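Local coordinates for protein internalin (Listeria monocytogenes serotype 4b, PDB 4FMZ) that probably takes part in adhesion to or invasion of host cells, as a leucine-rich-repeat protein of the internalin family, at residues 48-53 and 68-73; 111-116 and 133-138; 117-122 and 139-144; 157-162 and 178-183. All coordinates share one frame; numbering follows the deposited sequence.

Interaction 1. Residues 48-53 and 68-73; sequences KLVVAG and LEYLNL. With EDO (1,2-ethanediol), chain D.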
# COMPACT_ATOMS: atom_id res chain seq x y z
N LYS A 48 8.97 20.52 -13.17
CA LYS A 48 8.26 20.12 -11.96
C LYS A 48 7.16 21.13 -11.62
O LYS A 48 7.42 22.34 -11.51
CB LYS A 48 9.26 19.99 -10.80
CG LYS A 48 8.66 19.63 -9.44
CD LYS A 48 9.76 19.30 -8.44
CE LYS A 48 9.21 18.99 -7.06
NZ LYS A 48 10.29 18.57 -6.13
N LEU A 49 5.93 20.63 -11.45
CA LEU A 49 4.78 21.45 -11.05
C LEU A 49 3.99 20.73 -9.97
O LEU A 49 3.66 19.55 -10.11
CB LEU A 49 3.87 21.79 -12.25
CG LEU A 49 2.67 22.73 -11.99
CD1 LEU A 49 3.11 24.18 -11.83
CD2 LEU A 49 1.65 22.63 -13.10
N VAL A 50 3.71 21.46 -8.87
CA VAL A 50 2.97 20.93 -7.72
C VAL A 50 1.81 21.88 -7.41
O VAL A 50 2.04 23.01 -6.99
CB VAL A 50 3.88 20.71 -6.47
CG1 VAL A 50 3.06 20.24 -5.26
CG2 VAL A 50 4.99 19.71 -6.77
N VAL A 51 0.58 21.43 -7.65
CA VAL A 51 -0.64 22.19 -7.32
C VAL A 51 -1.53 21.19 -6.58
O VAL A 51 -2.41 20.56 -7.17
CB VAL A 51 -1.37 22.91 -8.52
CG1 VAL A 51 -2.50 23.83 -8.03
CG2 VAL A 51 -0.39 23.71 -9.37
N ALA A 52 -1.20 20.96 -5.30
CA ALA A 52 -1.87 19.96 -4.49
C ALA A 52 -2.81 20.58 -3.42
O ALA A 52 -2.50 21.61 -2.82
CB ALA A 52 -0.84 19.05 -3.83
N GLY A 53 -3.94 19.91 -3.19
CA GLY A 53 -4.93 20.30 -2.19
C GLY A 53 -5.63 21.61 -2.46
O GLY A 53 -5.89 22.36 -1.52
N LEU A 68 7.75 18.90 -18.86
CA LEU A 68 7.29 18.46 -17.54
C LEU A 68 7.61 16.99 -17.34
O LEU A 68 7.26 16.15 -18.19
CB LEU A 68 5.78 18.71 -17.38
CG LEU A 68 5.19 18.66 -15.98
CD1 LEU A 68 5.72 19.80 -15.10
CD2 LEU A 68 3.69 18.73 -16.06
N GLU A 69 8.28 16.68 -16.22
CA GLU A 69 8.69 15.33 -15.84
C GLU A 69 7.98 14.89 -14.57
O GLU A 69 7.73 13.70 -14.38
CB GLU A 69 10.20 15.28 -15.59
CG GLU A 69 11.09 15.53 -16.81
CD GLU A 69 12.57 15.61 -16.47
OE1 GLU A 69 12.98 15.12 -15.40
OE2 GLU A 69 13.33 16.17 -17.29
N TYR A 70 7.71 15.85 -13.68
CA TYR A 70 7.11 15.60 -12.38
C TYR A 70 5.89 16.50 -12.20
O TYR A 70 5.99 17.72 -12.28
CB TYR A 70 8.19 15.85 -11.30
CG TYR A 70 7.80 15.64 -9.85
CD1 TYR A 70 6.94 16.53 -9.21
CD2 TYR A 70 8.42 14.66 -9.08
CE1 TYR A 70 6.65 16.40 -7.85
CE2 TYR A 70 8.14 14.53 -7.72
CZ TYR A 70 7.24 15.38 -7.12
OH TYR A 70 6.97 15.27 -5.78
N LEU A 71 4.74 15.88 -11.96
CA LEU A 71 3.49 16.61 -11.81
C LEU A 71 2.70 16.04 -10.66
O LEU A 71 2.35 14.86 -10.67
CB LEU A 71 2.68 16.56 -13.11
CG LEU A 71 1.28 17.20 -13.05
CD1 LEU A 71 1.36 18.70 -12.81
CD2 LEU A 71 0.51 16.90 -14.30
N ASN A 72 2.40 16.90 -9.67
CA ASN A 72 1.61 16.53 -8.50
C ASN A 72 0.33 17.38 -8.45
O ASN A 72 0.38 18.57 -8.12
CB ASN A 72 2.44 16.67 -7.22
CG ASN A 72 1.69 16.37 -5.94
OD1 ASN A 72 0.49 16.12 -5.93
ND2 ASN A 72 2.40 16.46 -4.83
N LEU A 73 -0.80 16.75 -8.75
CA LEU A 73 -2.11 17.40 -8.72
C LEU A 73 -3.04 16.67 -7.73
O LEU A 73 -4.26 16.60 -7.94
CB LEU A 73 -2.73 17.46 -10.12
CG LEU A 73 -2.03 18.37 -11.13
CD1 LEU A 73 -2.58 18.14 -12.50
CD2 LEU A 73 -2.17 19.86 -10.75
C1 EDO D . 11.14 23.59 -12.87
O1 EDO D . 9.78 23.54 -12.50
C2 EDO D . 12.02 23.10 -11.70
O2 EDO D . 13.36 23.15 -12.13
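L49 uses both its N-H and its C=O toward the strand that follows: L49 N donates to Y70 O, and L49 O receives N72 N at 3.0 Å with an N-H...O angle of 169°. V51 N then closes the ladder on N72 O at 2.9 Å, so three successive bonds set strands 48-50 and 70-72 parallel, their axes 4° apart. Each of these carbonyls also takes a CA-H...O contact, K48 CA lying 3.3 Å from Y70 O. K48 N, at the start of the strand, donates to O1 of a 1,2-ethanediol that probably came from the crystallisation liquor. On the face of K48, Y70, V50 and N72, the lysine chain is extended beyond CG and runs beside the tyrosine, pointing the same way. K48 CE stands over one face of the ring toward its rim, and K48 NZ lies 4.7 Å from the ring centroid of Y70 in a cation-pi contact. V50 CG2 meets the same ring at its edge, 3.9 Å from Y70 CE1. N72 OD1 accepts from N74 ND2 and also lies 3.8 Å from A52 CB, while N72 ND2 rests on V50 CG1. V51 O and L73 O both accept from N76 ND2. On the other face, L49 CD2 packs on L71 CD1 at 4.0 Å. There L71 reaches L93 of strand 92-94, while L49 meets L21, I25 and V28, packing helix 19-29 against the first strand, at the N-terminal end of the array.

Interaction 2. Residues 111-116 and 133-138; sequences NLRELY and KMYSLN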
# COMPACT_ATOMS: atom_id res chain seq x y z
N ASN A 111 7.08 6.71 -20.41
CA ASN A 111 8.25 6.94 -19.56
C ASN A 111 7.85 7.01 -18.07
O ASN A 111 8.71 7.19 -17.20
CB ASN A 111 9.00 8.19 -19.99
CG ASN A 111 9.68 8.02 -21.32
OD1 ASN A 111 10.27 6.99 -21.62
ND2 ASN A 111 9.57 9.04 -22.15
N LEU A 112 6.55 6.85 -17.77
CA LEU A 112 6.06 6.89 -16.39
C LEU A 112 6.71 5.78 -15.53
O LEU A 112 6.78 4.61 -15.94
CB LEU A 112 4.53 6.78 -16.33
CG LEU A 112 3.75 8.08 -16.53
CD1 LEU A 112 2.26 7.80 -16.58
CD2 LEU A 112 4.07 9.11 -15.44
N ARG A 113 7.26 6.19 -14.38
CA ARG A 113 7.92 5.33 -13.40
C ARG A 113 7.07 5.26 -12.13
O ARG A 113 6.95 4.20 -11.50
CB ARG A 113 9.33 5.86 -13.08
CG ARG A 113 10.28 6.00 -14.27
CD ARG A 113 10.68 4.70 -14.96
NE ARG A 113 11.04 3.60 -14.05
CZ ARG A 113 12.21 3.47 -13.43
NH1 ARG A 113 13.16 4.39 -13.57
NH2 ARG A 113 12.45 2.42 -12.65
N GLU A 114 6.48 6.40 -11.75
CA GLU A 114 5.64 6.50 -10.56
C GLU A 114 4.29 7.12 -10.92
O GLU A 114 4.25 8.23 -11.47
CB GLU A 114 6.33 7.31 -9.44
CG GLU A 114 7.62 6.69 -8.93
CD GLU A 114 8.08 7.18 -7.57
OE1 GLU A 114 7.24 7.68 -6.79
OE2 GLU A 114 9.29 7.04 -7.28
N LEU A 115 3.21 6.39 -10.64
CA LEU A 115 1.86 6.85 -10.96
C LEU A 115 0.89 6.55 -9.82
O LEU A 115 0.68 5.37 -9.50
CB LEU A 115 1.39 6.19 -12.27
CG LEU A 115 -0.07 6.39 -12.70
CD1 LEU A 115 -0.36 7.86 -13.09
CD2 LEU A 115 -0.40 5.47 -13.83
N TYR A 116 0.32 7.61 -9.19
CA TYR A 116 -0.66 7.43 -8.11
C TYR A 116 -2.02 7.91 -8.59
O TYR A 116 -2.16 9.05 -9.04
CB TYR A 116 -0.30 8.15 -6.79
CG TYR A 116 1.05 7.85 -6.17
CD1 TYR A 116 1.84 6.79 -6.63
CD2 TYR A 116 1.54 8.60 -5.11
CE1 TYR A 116 3.09 6.53 -6.08
CE2 TYR A 116 2.79 8.35 -4.55
CZ TYR A 116 3.56 7.31 -5.04
OH TYR A 116 4.82 7.08 -4.54
N LYS A 133 7.60 0.61 -17.99
CA LYS A 133 8.70 1.13 -17.17
C LYS A 133 8.23 1.38 -15.71
O LYS A 133 9.05 1.76 -14.87
CB LYS A 133 9.27 2.44 -17.76
CG LYS A 133 10.11 2.26 -19.02
CD LYS A 133 10.73 3.60 -19.38
CE LYS A 133 11.55 3.59 -20.64
NZ LYS A 133 12.12 4.93 -20.91
N MSE A 134 6.92 1.18 -15.43
CA MSE A 134 6.34 1.42 -14.10
C MSE A 134 7.14 0.74 -12.98
O MSE A 134 7.44 -0.45 -13.06
CB MSE A 134 4.87 0.96 -14.02
CG MSE A 134 4.07 1.64 -12.90
SE MSE A 134 3.93 3.60 -13.05
CE MSE A 134 2.91 3.68 -14.72
N TYR A 135 7.51 1.53 -11.96
CA TYR A 135 8.29 1.12 -10.80
C TYR A 135 7.40 1.14 -9.55
O TYR A 135 7.52 0.24 -8.71
CB TYR A 135 9.51 2.04 -10.62
CG TYR A 135 10.34 1.76 -9.39
CD1 TYR A 135 11.38 0.84 -9.42
CD2 TYR A 135 10.16 2.51 -8.22
CE1 TYR A 135 12.19 0.63 -8.31
CE2 TYR A 135 10.96 2.29 -7.10
CZ TYR A 135 11.97 1.35 -7.15
OH TYR A 135 12.79 1.12 -6.06
N SER A 136 6.53 2.15 -9.41
CA SER A 136 5.64 2.27 -8.27
C SER A 136 4.26 2.72 -8.73
O SER A 136 4.13 3.75 -9.37
CB SER A 136 6.21 3.25 -7.25
OG SER A 136 5.32 3.38 -6.15
N LEU A 137 3.23 1.92 -8.41
CA LEU A 137 1.87 2.20 -8.82
C LEU A 137 0.92 2.15 -7.64
O LEU A 137 0.96 1.22 -6.85
CB LEU A 137 1.44 1.18 -9.89
CG LEU A 137 0.03 1.33 -10.48
CD1 LEU A 137 -0.11 2.63 -11.30
CD2 LEU A 137 -0.31 0.12 -11.34
N ASN A 138 0.05 3.16 -7.54
CA ASN A 138 -0.94 3.23 -6.47
C ASN A 138 -2.35 3.34 -7.06
O ASN A 138 -2.73 4.40 -7.58
CB ASN A 138 -0.65 4.40 -5.50
CG ASN A 138 -1.55 4.41 -4.29
OD1 ASN A 138 -2.49 3.62 -4.17
ND2 ASN A 138 -1.31 5.34 -3.37
O HOH W 1 6.14 3.23 -18.32
O HOH W 2 7.27 4.88 -4.72
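R113 reaches across to K133 and Y135 where two consecutive turns of the leucine-rich-repeat solenoid enter their parallel strands, 114-116 and 136-138. Bends at chi2 and chi3 bring its CD and NE to the K133 carbonyl: R113 NE donates to K133 O at 2.8 Å, the oxygen 17° out of the guanidinium plane. R113 NH2 comes within 3.6 Å of Y135 CB, with the guanidinium and tyrosine planes 82° apart. Beside it, N111 and K133 point the same way, and K133 NZ donates to N111 OD1 at 2.9 Å. The R113 carbonyl is held by two donors, Y135 N on an in-plane lone pair and S136 N nearly in line with the C=O bond.

On the face of L115 and L137, these two leucines lie side by side, L115 CD2 3.8 Å from L137 CD1. M134, a selenomethionine, crosses L115 obliquely; M134 SE sits 3.7 Å from L115 CB, and M134 CE touches both L115 CB and L112 CB. On the face of E114, Y116, S136 and N138, Y116 and N138 cross at about a right angle, ring and amide planes 64° apart. N138 OD1 is taken by G140 N, and E114 OE1 by Y94 OH. The Y116 ring, also edge-to-face with Y94, has N138 CB 3.6 Å from Y116 CD1. S136 OG lies at the ring edge, and one water, 2.8 Å from S136 OG, links it to Y116 OH.

Interaction 3. Residues 117-122 and 139-144; sequences LNEDNI and LGANHN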
# COMPACT_ATOMS: atom_id res chain seq x y z
N LEU A 117 -2.99 7.02 -8.51
CA LEU A 117 -4.38 7.22 -8.92
C LEU A 117 -5.30 6.85 -7.77
O LEU A 117 -6.47 6.51 -7.98
CB LEU A 117 -4.66 6.34 -10.15
CG LEU A 117 -3.98 6.76 -11.45
CD1 LEU A 117 -3.96 5.62 -12.43
CD2 LEU A 117 -4.66 7.97 -12.05
N ASN A 118 -4.76 6.89 -6.55
CA ASN A 118 -5.49 6.53 -5.33
C ASN A 118 -6.66 7.46 -5.07
O ASN A 118 -6.57 8.67 -5.29
CB ASN A 118 -4.56 6.53 -4.10
CG ASN A 118 -3.87 7.85 -3.88
OD1 ASN A 118 -3.03 8.28 -4.67
ND2 ASN A 118 -4.25 8.56 -2.84
N GLU A 119 -7.78 6.88 -4.61
CA GLU A 119 -9.02 7.59 -4.27
C GLU A 119 -9.63 8.35 -5.48
O GLU A 119 -10.24 9.40 -5.31
CB GLU A 119 -8.82 8.52 -3.05
CG GLU A 119 -8.56 7.75 -1.77
CD GLU A 119 -8.03 8.55 -0.60
OE1 GLU A 119 -8.85 9.21 0.09
OE2 GLU A 119 -6.81 8.47 -0.33
N ASP A 120 -9.49 7.77 -6.67
CA ASP A 120 -10.15 8.27 -7.87
C ASP A 120 -11.35 7.34 -8.11
O ASP A 120 -11.72 6.62 -7.18
CB ASP A 120 -9.15 8.32 -9.05
CG ASP A 120 -8.30 9.58 -9.05
OD1 ASP A 120 -8.85 10.67 -8.84
OD2 ASP A 120 -7.08 9.48 -9.30
N ASN A 121 -11.97 7.34 -9.30
CA ASN A 121 -13.06 6.39 -9.54
C ASN A 121 -12.81 5.64 -10.86
O ASN A 121 -13.64 5.63 -11.77
CB ASN A 121 -14.45 7.06 -9.51
CG ASN A 121 -15.59 6.06 -9.44
OD1 ASN A 121 -15.42 4.89 -9.08
ND2 ASN A 121 -16.77 6.49 -9.84
N ILE A 122 -11.65 4.98 -10.94
CA ILE A 122 -11.24 4.25 -12.14
C ILE A 122 -11.69 2.78 -12.05
O ILE A 122 -11.49 2.13 -11.02
CB ILE A 122 -9.71 4.38 -12.37
CG1 ILE A 122 -9.26 5.87 -12.44
CG2 ILE A 122 -9.26 3.64 -13.63
CD1 ILE A 122 -7.93 6.11 -11.83
N LEU A 139 -3.12 2.26 -6.95
CA LEU A 139 -4.51 2.18 -7.42
C LEU A 139 -5.49 2.06 -6.22
O LEU A 139 -6.67 1.70 -6.39
CB LEU A 139 -4.70 0.99 -8.38
CG LEU A 139 -3.95 1.08 -9.73
CD1 LEU A 139 -4.13 -0.20 -10.53
CD2 LEU A 139 -4.41 2.28 -10.54
N GLY A 140 -4.99 2.40 -5.04
CA GLY A 140 -5.75 2.32 -3.79
C GLY A 140 -7.06 3.08 -3.79
O GLY A 140 -7.14 4.19 -4.30
N ALA A 141 -8.10 2.47 -3.20
CA ALA A 141 -9.44 3.04 -3.01
C ALA A 141 -10.15 3.47 -4.33
O ALA A 141 -10.90 4.45 -4.37
CB ALA A 141 -9.41 4.20 -2.03
N ASN A 142 -9.94 2.70 -5.40
CA ASN A 142 -10.71 2.80 -6.64
C ASN A 142 -11.73 1.69 -6.44
O ASN A 142 -11.47 0.54 -6.79
CB ASN A 142 -9.82 2.66 -7.88
CG ASN A 142 -9.11 3.94 -8.23
OD1 ASN A 142 -9.67 4.82 -8.89
ND2 ASN A 142 -7.89 4.10 -7.75
N HIS A 143 -12.81 2.01 -5.70
CA HIS A 143 -13.82 1.07 -5.22
C HIS A 143 -14.46 0.16 -6.27
O HIS A 143 -14.87 -0.94 -5.93
CB HIS A 143 -14.92 1.81 -4.44
CG HIS A 143 -14.39 2.62 -3.30
ND1 HIS A 143 -13.46 2.10 -2.40
CD2 HIS A 143 -14.66 3.90 -2.95
CE1 HIS A 143 -13.21 3.07 -1.54
NE2 HIS A 143 -13.91 4.17 -1.83
N ASN A 144 -14.50 0.60 -7.53
CA ASN A 144 -15.15 -0.16 -8.60
C ASN A 144 -14.17 -0.90 -9.53
O ASN A 144 -14.61 -1.52 -10.50
CB ASN A 144 -16.07 0.76 -9.39
CG ASN A 144 -17.19 1.30 -8.54
OD1 ASN A 144 -17.97 0.56 -7.94
ND2 ASN A 144 -17.26 2.62 -8.43
O HOH W 3 -13.66 5.06 -6.19
O HOH W 4 -13.41 2.80 -9.12
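L139 lies beside L117, CD2 of L139 3.9 Å from CD1 of L117, where two stacked type II turns (L117 to D120 and L139 to N142) leave the strands of successive leucine-rich repeats. Next, G140 O accepts from E119 N at 2.8 Å in its carbonyl plane, and N118 CA also closes on that oxygen. A141, at the tip of its turn, directs CB onto E119 CG. N142 is the asparagine of the repeat's asparagine ladder, its amide buried and used at both ends. N142 ND2 donates almost straight to two carbonyls, L117 O at 2.8 Å and L139 O at 3.0 Å, both within 6° of the amide plane, although it stands above each carbonyl's own plane. N142 OD1 in turn accepts I122 N at 2.9 Å with an N-H...O angle of 169°, so one amide grips the 117-122 segment at both L117 O and I122 N. A water accepts from H143 N and donates to D120 O, bridging the two segments. Finally, N144 meets N121, their amide planes 52° apart: N144 ND2 donates to N121 OD1 at 3.0 Å, on a lone pair in the carbonyl plane.

Interaction 4. Residues 157-162 and 178-183; sequences LNYLTV and DLYSLS. With EDO (1,2-ethanediol), chain C.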
# COMPACT_ATOMS: atom_id res chain seq x y z
N LEU A 157 7.97 -3.54 -11.99
CA LEU A 157 7.22 -2.96 -10.86
C LEU A 157 7.74 -3.47 -9.52
O LEU A 157 7.79 -4.68 -9.29
CB LEU A 157 5.71 -3.24 -10.99
CG LEU A 157 4.78 -2.39 -10.08
CD1 LEU A 157 4.70 -0.94 -10.56
CD2 LEU A 157 3.40 -2.95 -10.06
N ASN A 158 8.11 -2.51 -8.64
CA ASN A 158 8.65 -2.79 -7.30
C ASN A 158 7.65 -2.50 -6.19
O ASN A 158 7.76 -3.08 -5.11
CB ASN A 158 9.91 -1.96 -7.05
CG ASN A 158 11.18 -2.52 -7.66
OD1 ASN A 158 12.21 -2.63 -6.99
ND2 ASN A 158 11.14 -2.84 -8.95
N TYR A 159 6.70 -1.58 -6.43
CA TYR A 159 5.70 -1.19 -5.42
C TYR A 159 4.31 -1.15 -6.03
O TYR A 159 4.12 -0.53 -7.07
CB TYR A 159 6.06 0.18 -4.81
CG TYR A 159 7.40 0.18 -4.12
CD1 TYR A 159 8.57 0.48 -4.82
CD2 TYR A 159 7.51 -0.09 -2.76
CE1 TYR A 159 9.81 0.45 -4.20
CE2 TYR A 159 8.75 -0.10 -2.12
CZ TYR A 159 9.90 0.18 -2.84
OH TYR A 159 11.11 0.17 -2.21
N LEU A 160 3.35 -1.84 -5.39
CA LEU A 160 1.96 -1.88 -5.86
C LEU A 160 0.95 -1.83 -4.72
O LEU A 160 1.04 -2.63 -3.79
CB LEU A 160 1.70 -3.13 -6.71
CG LEU A 160 0.26 -3.30 -7.27
CD1 LEU A 160 -0.14 -2.13 -8.21
CD2 LEU A 160 0.12 -4.65 -7.97
N THR A 161 -0.05 -0.93 -4.84
CA THR A 161 -1.17 -0.81 -3.91
C THR A 161 -2.48 -0.89 -4.68
O THR A 161 -2.73 -0.07 -5.57
CB THR A 161 -1.09 0.50 -3.11
OG1 THR A 161 0.16 0.57 -2.43
CG2 THR A 161 -2.26 0.66 -2.10
N VAL A 162 -3.32 -1.88 -4.34
CA VAL A 162 -4.67 -2.05 -4.90
C VAL A 162 -5.54 -2.35 -3.68
O VAL A 162 -5.40 -3.42 -3.10
CB VAL A 162 -4.81 -3.12 -6.02
CG1 VAL A 162 -6.25 -3.15 -6.55
CG2 VAL A 162 -3.83 -2.88 -7.18
N ASP A 178 9.33 -8.66 -9.70
CA ASP A 178 10.27 -7.72 -9.07
C ASP A 178 9.63 -7.03 -7.86
O ASP A 178 10.30 -6.22 -7.20
CB ASP A 178 10.78 -6.67 -10.06
CG ASP A 178 11.98 -7.11 -10.88
OD1 ASP A 178 12.72 -8.01 -10.42
OD2 ASP A 178 12.20 -6.52 -11.96
N LEU A 179 8.34 -7.33 -7.57
CA LEU A 179 7.63 -6.69 -6.45
C LEU A 179 8.36 -6.90 -5.15
O LEU A 179 8.76 -8.02 -4.82
CB LEU A 179 6.18 -7.16 -6.32
CG LEU A 179 5.14 -6.47 -7.23
CD1 LEU A 179 3.79 -7.15 -7.08
CD2 LEU A 179 5.00 -4.98 -6.90
N TYR A 180 8.59 -5.79 -4.45
CA TYR A 180 9.29 -5.73 -3.17
C TYR A 180 8.28 -5.52 -2.06
O TYR A 180 8.42 -6.11 -0.98
CB TYR A 180 10.30 -4.58 -3.19
CG TYR A 180 11.16 -4.51 -1.95
CD1 TYR A 180 12.29 -5.32 -1.82
CD2 TYR A 180 10.84 -3.66 -0.90
CE1 TYR A 180 13.08 -5.27 -0.67
CE2 TYR A 180 11.61 -3.61 0.25
CZ TYR A 180 12.74 -4.42 0.36
OH TYR A 180 13.53 -4.36 1.47
N SER A 181 7.28 -4.67 -2.32
CA SER A 181 6.23 -4.33 -1.36
C SER A 181 4.88 -4.33 -2.09
O SER A 181 4.73 -3.67 -3.13
CB SER A 181 6.52 -2.99 -0.71
OG SER A 181 5.47 -2.60 0.15
N LEU A 182 3.90 -5.07 -1.57
CA LEU A 182 2.58 -5.21 -2.19
C LEU A 182 1.45 -5.05 -1.18
O LEU A 182 1.47 -5.72 -0.15
CB LEU A 182 2.47 -6.60 -2.87
CG LEU A 182 1.09 -7.09 -3.35
CD1 LEU A 182 0.56 -6.26 -4.54
CD2 LEU A 182 1.14 -8.57 -3.74
N SER A 183 0.45 -4.21 -1.50
CA SER A 183 -0.73 -4.04 -0.68
C SER A 183 -1.98 -4.46 -1.43
O SER A 183 -2.24 -3.97 -2.53
CB SER A 183 -0.88 -2.61 -0.17
OG SER A 183 -2.00 -2.54 0.70
C1 EDO C . 2.51 -1.31 -0.96
O1 EDO C . 2.24 -0.98 0.40
C2 EDO C . 3.40 -0.21 -1.57
O2 EDO C . 4.63 -0.22 -0.87
O HOH W 5 7.70 -6.68 -11.11
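Y159 and Y180 have side chains that lie side by side, pointing the same way, with Y180 CD2 4.1 Å from Y159 OH in an oblique approach. At the edge of the Y159 ring, in its plane, sits O2 of a 1,2-ethanediol, probably from the crystallisation liquor, and S181 CB approaches obliquely, 3.7 Å from Y159 CD2. Y180, for its part, stacks on H202 of the next turn. The diol is held by S181 OG, 2.7 Å from its O2, and its carbons pass close to T161 OG1, with S183 CB bordering its other oxygen. The amide of N158 and the carboxylate of D178 are 48° apart; N158 ND2 donates to G156 O and rests on D178 CB and O.

On the other face, L160 and L182 run alongside each other, L160 CD2 3.8 Å from L182 CD1. L179 CG is anti to the carbonyl carbon (chi1 -83°), and L179 CD2 beyond it reaches 3.8 Å from L160 CB and also touches L157 CD2. The backbones are joined by L160 N to S181 O, S183 N to L160 O at 2.8 Å and V162 N to S183 O at 3.0 Å. N158 O accepts both Y180 N and S181 N, and a water connects L157 O with D178 N. Short parallel strands stacked one per turn, with leucines on the buried face, are characteristic of a leucine-rich-repeat solenoid.

Interactions 1, 2 and 4 join neighbouring strands of one parallel array, while interaction 3 joins the turns that follow the strands of interaction 2. Each strand pair has a buried leucine face and a more exposed one, which carries the K48-Y70 cation-pi pair in interaction 1, Y116 with S136 and N138 in interaction 2, and hydroxyls and a tyrosine where a 1,2-ethanediol rests in interaction 4. The R113 and K133 bonds of interaction 2 precede its strands. Interaction 3 relies instead on a buried asparagine amide. Strands 136-138 and 159-161 are adjacent, so interactions 2 and 4 touch; L139 N probably bonds T161 O, and L117 N probably bonds N138 O, tying 3 to 4 and to 2. Interaction 1 stands apart at the N-terminal end.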